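Local atomic coordinates of Sec-alkylsulfatase (Pseudomonas sp., PDB entry 4AXH), a protein that hydrolyses (R)-configured secondary alkyl sulfates with strict inversion of configuration, using a pair of zinc ions, to give (S)-alcohols and sulfate. Residues M225-R228 with G229-Q232; T512-A515 with L516-N519; K621-L624 with P625-I628. One frame throughout, in Å; residues are numbered along the deposited sequence.

Overall arrangement
Going from the N terminus, the three contacts come in series, none nested in or crossing another. Contact 1 is one turn within helix 222-233, in the metallo-beta-lactamase region, and closes no loop; contacts 2 and 3 each join a loop to the first turn of a helix. Contact 2 leads from the loop after helix 495-511 into helix 515-529, in the dimerisation region. It touches contact 1: Gln232 O and Asn519 ND2 are 2.9 Å apart, a probable hydrogen bond, so the catalytic and dimerisation regions meet here near the sulfate site. Contact 3 starts helix 624-630 in the C-terminal region, its centre about 47 Å from that of contact 2.

Contact 1: M225-R228 with G229-Q232; sequences MARR and GQYQ
The guanidinium of Arg227 is met in two ways by the next turn: CE1 of Tyr231 lies over one of its faces, and OE1 of Gln230 sits at its edge, in the plane. Guanidinium and phenol ring stand 70° apart. Seen from the tyrosine, NH2 of Arg227 is at the ring edge, 4.0 Å from CE1 of Tyr231. The edge partner is a hydrogen bond, Arg227 NH1 to Gln230 OE1, 2.9 Å and fairly straight at 156°. Two torsions bring the donor there: CG of Arg227 points opposite the backbone N (chi1 169°), and the bend at chi2 then carries the chain along the helix toward its C-terminal end. Gln230, extended beyond CG, crosses the arginine at about a right angle.

All this rides on helix 222-233 of the metallo-beta-lactamase region, at a place where the helix is kinked. Gly229 N still bonds to Met225 O at 2.8 Å, four residues back. The next two amides reach back only three: Gln230 N to Arg227 O and Tyr231 N to Arg228 O, both 3.2 Å.

Glu527, on helix 515-529, joins the two flat groups from outside: its OE2 forms a salt bridge with Arg227 NH2 and its OE1 is hydrogen-bonded to Tyr231 OH, while Phe656 O receives Arg227 NE. Arg228 leaves from another side of the helix; its NH1 bonds to Tyr435 O of the second subunit, which places this turn at the dimer interface. Gln232, one of the sulfate-binding residues, packs on Thr321 and Pro322 of the sulfate-binding loop, and its OE1 makes a weak hydrogen bond with Arg323 N.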
loop_
_atom_site.group_PDB
_atom_site.type_symbol
_atom_site.label_atom_id
_atom_site.label_comp_id
_atom_site.label_asym_id
_atom_site.label_seq_id
_atom_site.Cartn_x
_atom_site.Cartn_y
_atom_site.Cartn_z
ATOM N N MET A 225 3.705 15.903 1.079
ATOM C CA MET A 225 2.349 15.783 1.600
ATOM C C MET A 225 1.713 17.187 1.748
ATOM O O MET A 225 0.612 17.424 1.245
ATOM C CB MET A 225 2.468 15.124 2.967
ATOM C CG MET A 225 1.440 14.120 3.281
ATOM S SD MET A 225 2.408 12.859 4.188
ATOM C CE MET A 225 2.276 11.546 3.181
ATOM N N ALA A 226 2.429 18.121 2.393
ATOM C CA ALA A 226 1.989 19.500 2.652
ATOM C C ALA A 226 1.702 20.312 1.403
ATOM O O ALA A 226 0.774 21.125 1.393
ATOM C CB ALA A 226 2.993 20.239 3.536
ATOM N N ARG A 227 2.507 20.116 0.369
ATOM C CA ARG A 227 2.379 20.818 -0.899
ATOM C C ARG A 227 1.271 20.184 -1.761
ATOM O O ARG A 227 0.478 20.904 -2.367
ATOM C CB ARG A 227 3.763 20.851 -1.593
ATOM C CG ARG A 227 3.791 21.312 -3.026
ATOM C CD ARG A 227 3.247 22.695 -3.271
ATOM N NE ARG A 227 3.253 22.942 -4.709
ATOM C CZ ARG A 227 2.361 23.677 -5.352
ATOM N NH1 ARG A 227 1.385 24.280 -4.689
ATOM N NH2 ARG A 227 2.448 23.835 -6.665
ATOM N N ARG A 228 1.211 18.837 -1.801
ATOM C CA ARG A 228 0.165 18.094 -2.511
ATOM C C ARG A 228 -1.208 18.376 -1.847
ATOM O O ARG A 228 -2.226 18.399 -2.538
ATOM C CB ARG A 228 0.460 16.587 -2.468
ATOM C CG ARG A 228 1.424 16.044 -3.542
ATOM C CD ARG A 228 1.837 14.595 -3.246
ATOM N NE ARG A 228 0.691 13.681 -3.318
ATOM C CZ ARG A 228 0.485 12.799 -4.293
ATOM N NH1 ARG A 228 1.381 12.640 -5.258
ATOM N NH2 ARG A 228 -0.605 12.042 -4.289
ATOM N N GLY A 229 -1.199 18.599 -0.524
ATOM C CA GLY A 229 -2.372 18.918 0.274
ATOM C C GLY A 229 -3.009 20.242 -0.112
ATOM O O GLY A 229 -4.196 20.466 0.161
ATOM N N GLN A 230 -2.239 21.130 -0.778
ATOM C CA GLN A 230 -2.733 22.443 -1.243
ATOM C C GLN A 230 -3.758 22.290 -2.358
ATOM O O GLN A 230 -4.726 23.055 -2.469
ATOM C CB GLN A 230 -1.548 23.331 -1.677
ATOM C CG GLN A 230 -0.829 23.931 -0.468
ATOM C CD GLN A 230 0.541 24.471 -0.747
ATOM O OE1 GLN A 230 0.921 24.730 -1.888
ATOM N NE2 GLN A 230 1.325 24.645 0.308
ATOM N N TYR A 231 -3.550 21.243 -3.157
ATOM C CA TYR A 231 -4.463 20.852 -4.225
ATOM C C TYR A 231 -5.747 20.271 -3.609
ATOM O O TYR A 231 -6.835 20.656 -4.012
ATOM C CB TYR A 231 -3.768 19.873 -5.195
ATOM C CG TYR A 231 -2.974 20.573 -6.279
ATOM C CD1 TYR A 231 -1.829 21.306 -5.972
ATOM C CD2 TYR A 231 -3.350 20.482 -7.617
ATOM C CE1 TYR A 231 -1.098 21.959 -6.968
ATOM C CE2 TYR A 231 -2.613 21.109 -8.626
ATOM C CZ TYR A 231 -1.491 21.850 -8.294
ATOM O OH TYR A 231 -0.793 22.486 -9.280
ATOM N N GLN A 232 -5.612 19.429 -2.577
ATOM C CA GLN A 232 -6.726 18.800 -1.879
ATOM C C GLN A 232 -7.663 19.816 -1.216
ATOM O O GLN A 232 -8.897 19.645 -1.267
ATOM C CB GLN A 232 -6.164 17.808 -0.847
ATOM C CG GLN A 232 -7.145 16.721 -0.420
ATOM C CD GLN A 232 -6.543 15.864 0.648
ATOM O OE1 GLN A 232 -5.481 15.270 0.466
ATOM N NE2 GLN A 232 -7.211 15.755 1.767
#

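Contact 2: T512-A515 with L516-N519; sequences TENA and LWRN
An N-cap starts helix 515-529 here: Asn514 stands just before the first turn and turns its side-chain oxygen forward onto two amides of that turn. Asn514 OD1 takes Trp517 N at 2.7 Å with an N-H...O angle of 157°, and Leu516 N at 2.9 Å in a weak, bent bond. Two donors thus share one oxygen. The rotamer makes this possible, with CG of Asn514 turned opposite its own backbone N (chi1 -167°), which swings the amide over the beginning of the helix.

The same side chain meets the indole of Trp517. Asn514 OD1 lies 3.1 Å from Trp517 CD1, and Asn514 CB packs against Trp517 CB and CG; the amide and ring planes are inclined 48° to each other. Beyond the cap, regular helical bonding takes over, from Arg518 N to Asn514 O and from Asn519 N to Ala515 O, each 3.0 Å.

One step earlier the chain makes an ST turn, in which Thr512 OG1 accepts from Asn514 N at 3.2 Å. This hydroxyl oxygen also touches CB of Trp517, while the methyl CG2 of Thr512 lies against the backbone of Arg518. A water linked to Thr512 O accepts from Arg518 NH1 at 3.0 Å, in the plane of the guanidinium.

Leu516 leans on Tyr417 and Asn318, two residues that bind sulfate, so this first turn of a helix in the dimerisation region backs onto the substrate site. Further along, Arg518 NE bonds to Ala243 O. On the dimer side, Trp517 packs on Asp443 of the second subunit.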
loop_
_atom_site.group_PDB
_atom_site.type_symbol
_atom_site.label_atom_id
_atom_site.label_comp_id
_atom_site.label_asym_id
_atom_site.label_seq_id
_atom_site.Cartn_x
_atom_site.Cartn_y
_atom_site.Cartn_z
ATOM N N THR A 512 -17.356 17.790 -12.002
ATOM C CA THR A 512 -17.182 16.815 -10.904
ATOM C C THR A 512 -18.022 17.026 -9.655
ATOM O O THR A 512 -18.129 18.151 -9.138
ATOM C CB THR A 512 -15.723 16.565 -10.568
ATOM O OG1 THR A 512 -15.657 15.461 -9.676
ATOM C CG2 THR A 512 -15.040 17.772 -9.928
ATOM N N GLU A 513 -18.572 15.900 -9.156
ATOM C CA GLU A 513 -19.377 15.759 -7.942
ATOM C C GLU A 513 -18.468 15.804 -6.700
ATOM O O GLU A 513 -18.894 16.226 -5.617
ATOM C CB GLU A 513 -20.101 14.405 -8.008
ATOM C CG GLU A 513 -20.755 13.956 -6.723
ATOM C CD GLU A 513 -21.769 12.859 -6.904
ATOM O OE1 GLU A 513 -21.496 11.925 -7.692
ATOM O OE2 GLU A 513 -22.842 12.941 -6.260
ATOM N N ASN A 514 -17.225 15.353 -6.878
ATOM C CA ASN A 514 -16.199 15.267 -5.857
ATOM C C ASN A 514 -15.612 16.620 -5.511
ATOM O O ASN A 514 -15.114 17.329 -6.385
ATOM C CB ASN A 514 -15.120 14.284 -6.292
ATOM C CG ASN A 514 -14.212 13.918 -5.160
ATOM O OD1 ASN A 514 -13.362 14.708 -4.754
ATOM N ND2 ASN A 514 -14.393 12.723 -4.605
ATOM N N ALA A 515 -15.659 16.959 -4.225
ATOM C CA ALA A 515 -15.177 18.230 -3.700
ATOM C C ALA A 515 -13.674 18.333 -3.749
ATOM O O ALA A 515 -13.161 19.402 -4.053
ATOM C CB ALA A 515 -15.660 18.428 -2.291
ATOM N N LEU A 516 -12.963 17.233 -3.476
ATOM C CA LEU A 516 -11.504 17.183 -3.496
ATOM C C LEU A 516 -11.040 17.278 -4.943
ATOM O O LEU A 516 -10.116 18.022 -5.230
ATOM C CB LEU A 516 -11.017 15.896 -2.800
ATOM C CG LEU A 516 -10.799 15.956 -1.259
ATOM C CD1 LEU A 516 -11.801 16.819 -0.537
ATOM C CD2 LEU A 516 -10.805 14.601 -0.634
ATOM N N TRP A 517 -11.741 16.610 -5.883
ATOM C CA TRP A 517 -11.411 16.672 -7.312
ATOM C C TRP A 517 -11.631 18.083 -7.804
ATOM O O TRP A 517 -10.831 18.572 -8.591
ATOM C CB TRP A 517 -12.248 15.678 -8.112
ATOM C CG TRP A 517 -11.793 14.235 -8.019
ATOM C CD1 TRP A 517 -11.370 13.569 -6.901
ATOM C CD2 TRP A 517 -11.865 13.246 -9.073
ATOM N NE1 TRP A 517 -11.066 12.261 -7.216
ATOM C CE2 TRP A 517 -11.380 12.030 -8.537
ATOM C CE3 TRP A 517 -12.227 13.291 -10.434
ATOM C CZ2 TRP A 517 -11.217 10.880 -9.325
ATOM C CZ3 TRP A 517 -12.096 12.154 -11.194
ATOM C CH2 TRP A 517 -11.586 10.965 -10.644
ATOM N N ARG A 518 -12.679 18.760 -7.310
ATOM C CA ARG A 518 -12.958 20.152 -7.674
ATOM C C ARG A 518 -11.853 21.084 -7.158
ATOM O O ARG A 518 -11.405 21.949 -7.916
ATOM C CB ARG A 518 -14.364 20.629 -7.245
ATOM C CG ARG A 518 -14.672 21.997 -7.842
ATOM C CD ARG A 518 -15.839 22.704 -7.200
ATOM N NE ARG A 518 -16.010 24.060 -7.726
ATOM C CZ ARG A 518 -16.801 24.369 -8.752
ATOM N NH1 ARG A 518 -17.449 23.416 -9.414
ATOM N NH2 ARG A 518 -16.939 25.630 -9.135
ATOM N N ASN A 519 -11.398 20.899 -5.894
ATOM C CA ASN A 519 -10.304 21.680 -5.314
ATOM C C ASN A 519 -8.999 21.454 -6.104
ATOM O O ASN A 519 -8.271 22.408 -6.345
ATOM C CB ASN A 519 -10.098 21.325 -3.854
ATOM C CG ASN A 519 -11.187 21.767 -2.890
ATOM O OD1 ASN A 519 -11.863 22.777 -3.087
ATOM N ND2 ASN A 519 -11.333 21.056 -1.767
HETATM O O HOH W 1 -18.633 20.691 -9.404
#

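Contact 3: K621-L624 with P625-I628; sequences KLDL and PTAI
Leu622, before helix 624-630, and Leu624, its first residue, pack on the residues that follow and make the close-packed half of this contact. CD2 of Leu622 lies 3.8 Å from CB of Ala627, with CD1 beside the methyl CG2 of Thr626. CD2 of Leu624 meets CD1 of Ile628, also at 3.8 Å. Leu624 further packs on Leu642 and Phe646 of helix 640-646, while Leu622 rests on Gln616 and Ile617 of helix 611-618, so the apolar side of the turn rests on these two helices.

The other side, with Asp623, Pro625 and Thr626, is nearer the solvent. Here the carboxylate of Asp623 reaches over to Thr626, whose OG1 donates to Asp623 OD2 at 2.8 Å and meets the anti lone pair, the one away from OD1. The two side chains cross at about a right angle. Chi1 of 172° carries the aspartate's CG away from its backbone N and over the helix start, where Asp623 OD2 also comes 3.3 Å from CG of Pro625.

Behind these side chains the main chain has begun to coil: Ala627 N bonds to Asp623 O at 3.1 Å, and Ile628 N to Leu624 O at 3.0 Å. Asp623 at the N-cap position, its carboxylate held by the hydroxyl of Thr626 three residues on, opens a short helix of the alkylsulfatase C-terminal region, which belongs to the SCP2 clan.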
loop_
_atom_site.group_PDB
_atom_site.type_symbol
_atom_site.label_atom_id
_atom_site.label_comp_id
_atom_site.label_asym_id
_atom_site.label_seq_id
_atom_site.Cartn_x
_atom_site.Cartn_y
_atom_site.Cartn_z
ATOM N N LYS A 621 17.023 27.873 15.781
ATOM C CA LYS A 621 17.079 29.034 16.667
ATOM C C LYS A 621 18.499 29.115 17.258
ATOM O O LYS A 621 19.096 30.196 17.262
ATOM C CB LYS A 621 15.996 28.976 17.756
ATOM C CG LYS A 621 14.911 30.018 17.512
ATOM C CD LYS A 621 13.597 29.398 17.052
ATOM C CE LYS A 621 13.189 29.576 15.590
ATOM N NZ LYS A 621 14.310 29.543 14.612
ATOM N N LEU A 622 19.048 27.947 17.693
ATOM C CA LEU A 622 20.401 27.749 18.231
ATOM C C LEU A 622 21.327 27.118 17.180
ATOM O O LEU A 622 20.958 26.171 16.490
ATOM C CB LEU A 622 20.362 26.903 19.522
ATOM C CG LEU A 622 21.688 26.415 20.135
ATOM C CD1 LEU A 622 22.450 27.546 20.814
ATOM C CD2 LEU A 622 21.429 25.325 21.137
ATOM N N ASP A 623 22.527 27.674 17.075
ATOM C CA ASP A 623 23.580 27.305 16.142
ATOM C C ASP A 623 24.494 26.239 16.770
ATOM O O ASP A 623 24.597 26.176 17.995
ATOM C CB ASP A 623 24.348 28.602 15.805
ATOM C CG ASP A 623 25.617 28.486 14.987
ATOM O OD1 ASP A 623 25.587 27.807 13.932
ATOM O OD2 ASP A 623 26.621 29.140 15.356
ATOM N N LEU A 624 25.139 25.396 15.937
ATOM C CA LEU A 624 26.057 24.348 16.403
ATOM C C LEU A 624 27.294 24.903 17.170
ATOM O O LEU A 624 27.389 24.597 18.359
ATOM C CB LEU A 624 26.470 23.368 15.268
ATOM C CG LEU A 624 26.290 21.870 15.521
ATOM C CD1 LEU A 624 26.666 21.053 14.292
ATOM C CD2 LEU A 624 27.084 21.417 16.739
ATOM N N PRO A 625 28.225 25.724 16.584
ATOM C CA PRO A 625 29.364 26.218 17.393
ATOM C C PRO A 625 28.977 27.096 18.593
ATOM O O PRO A 625 29.668 27.056 19.615
ATOM C CB PRO A 625 30.255 26.936 16.377
ATOM C CG PRO A 625 29.365 27.268 15.258
ATOM C CD PRO A 625 28.323 26.204 15.189
ATOM N N THR A 626 27.845 27.836 18.487
ATOM C CA THR A 626 27.268 28.665 19.553
ATOM C C THR A 626 26.923 27.765 20.755
ATOM O O THR A 626 27.201 28.135 21.899
ATOM C CB THR A 626 26.035 29.405 19.000
ATOM O OG1 THR A 626 26.439 30.251 17.923
ATOM C CG2 THR A 626 25.294 30.220 20.056
ATOM N N ALA A 627 26.350 26.572 20.475
ATOM C CA ALA A 627 25.971 25.556 21.457
ATOM C C ALA A 627 27.189 24.907 22.092
ATOM O O ALA A 627 27.166 24.660 23.300
ATOM C CB ALA A 627 25.108 24.495 20.803
ATOM N N ILE A 628 28.245 24.617 21.277
ATOM C CA ILE A 628 29.523 24.036 21.722
ATOM C C ILE A 628 30.151 24.947 22.773
ATOM O O ILE A 628 30.508 24.469 23.854
ATOM C CB ILE A 628 30.527 23.778 20.552
ATOM C CG1 ILE A 628 29.929 22.946 19.386
ATOM C CG2 ILE A 628 31.853 23.187 21.052
ATOM C CD1 ILE A 628 29.436 21.570 19.698
#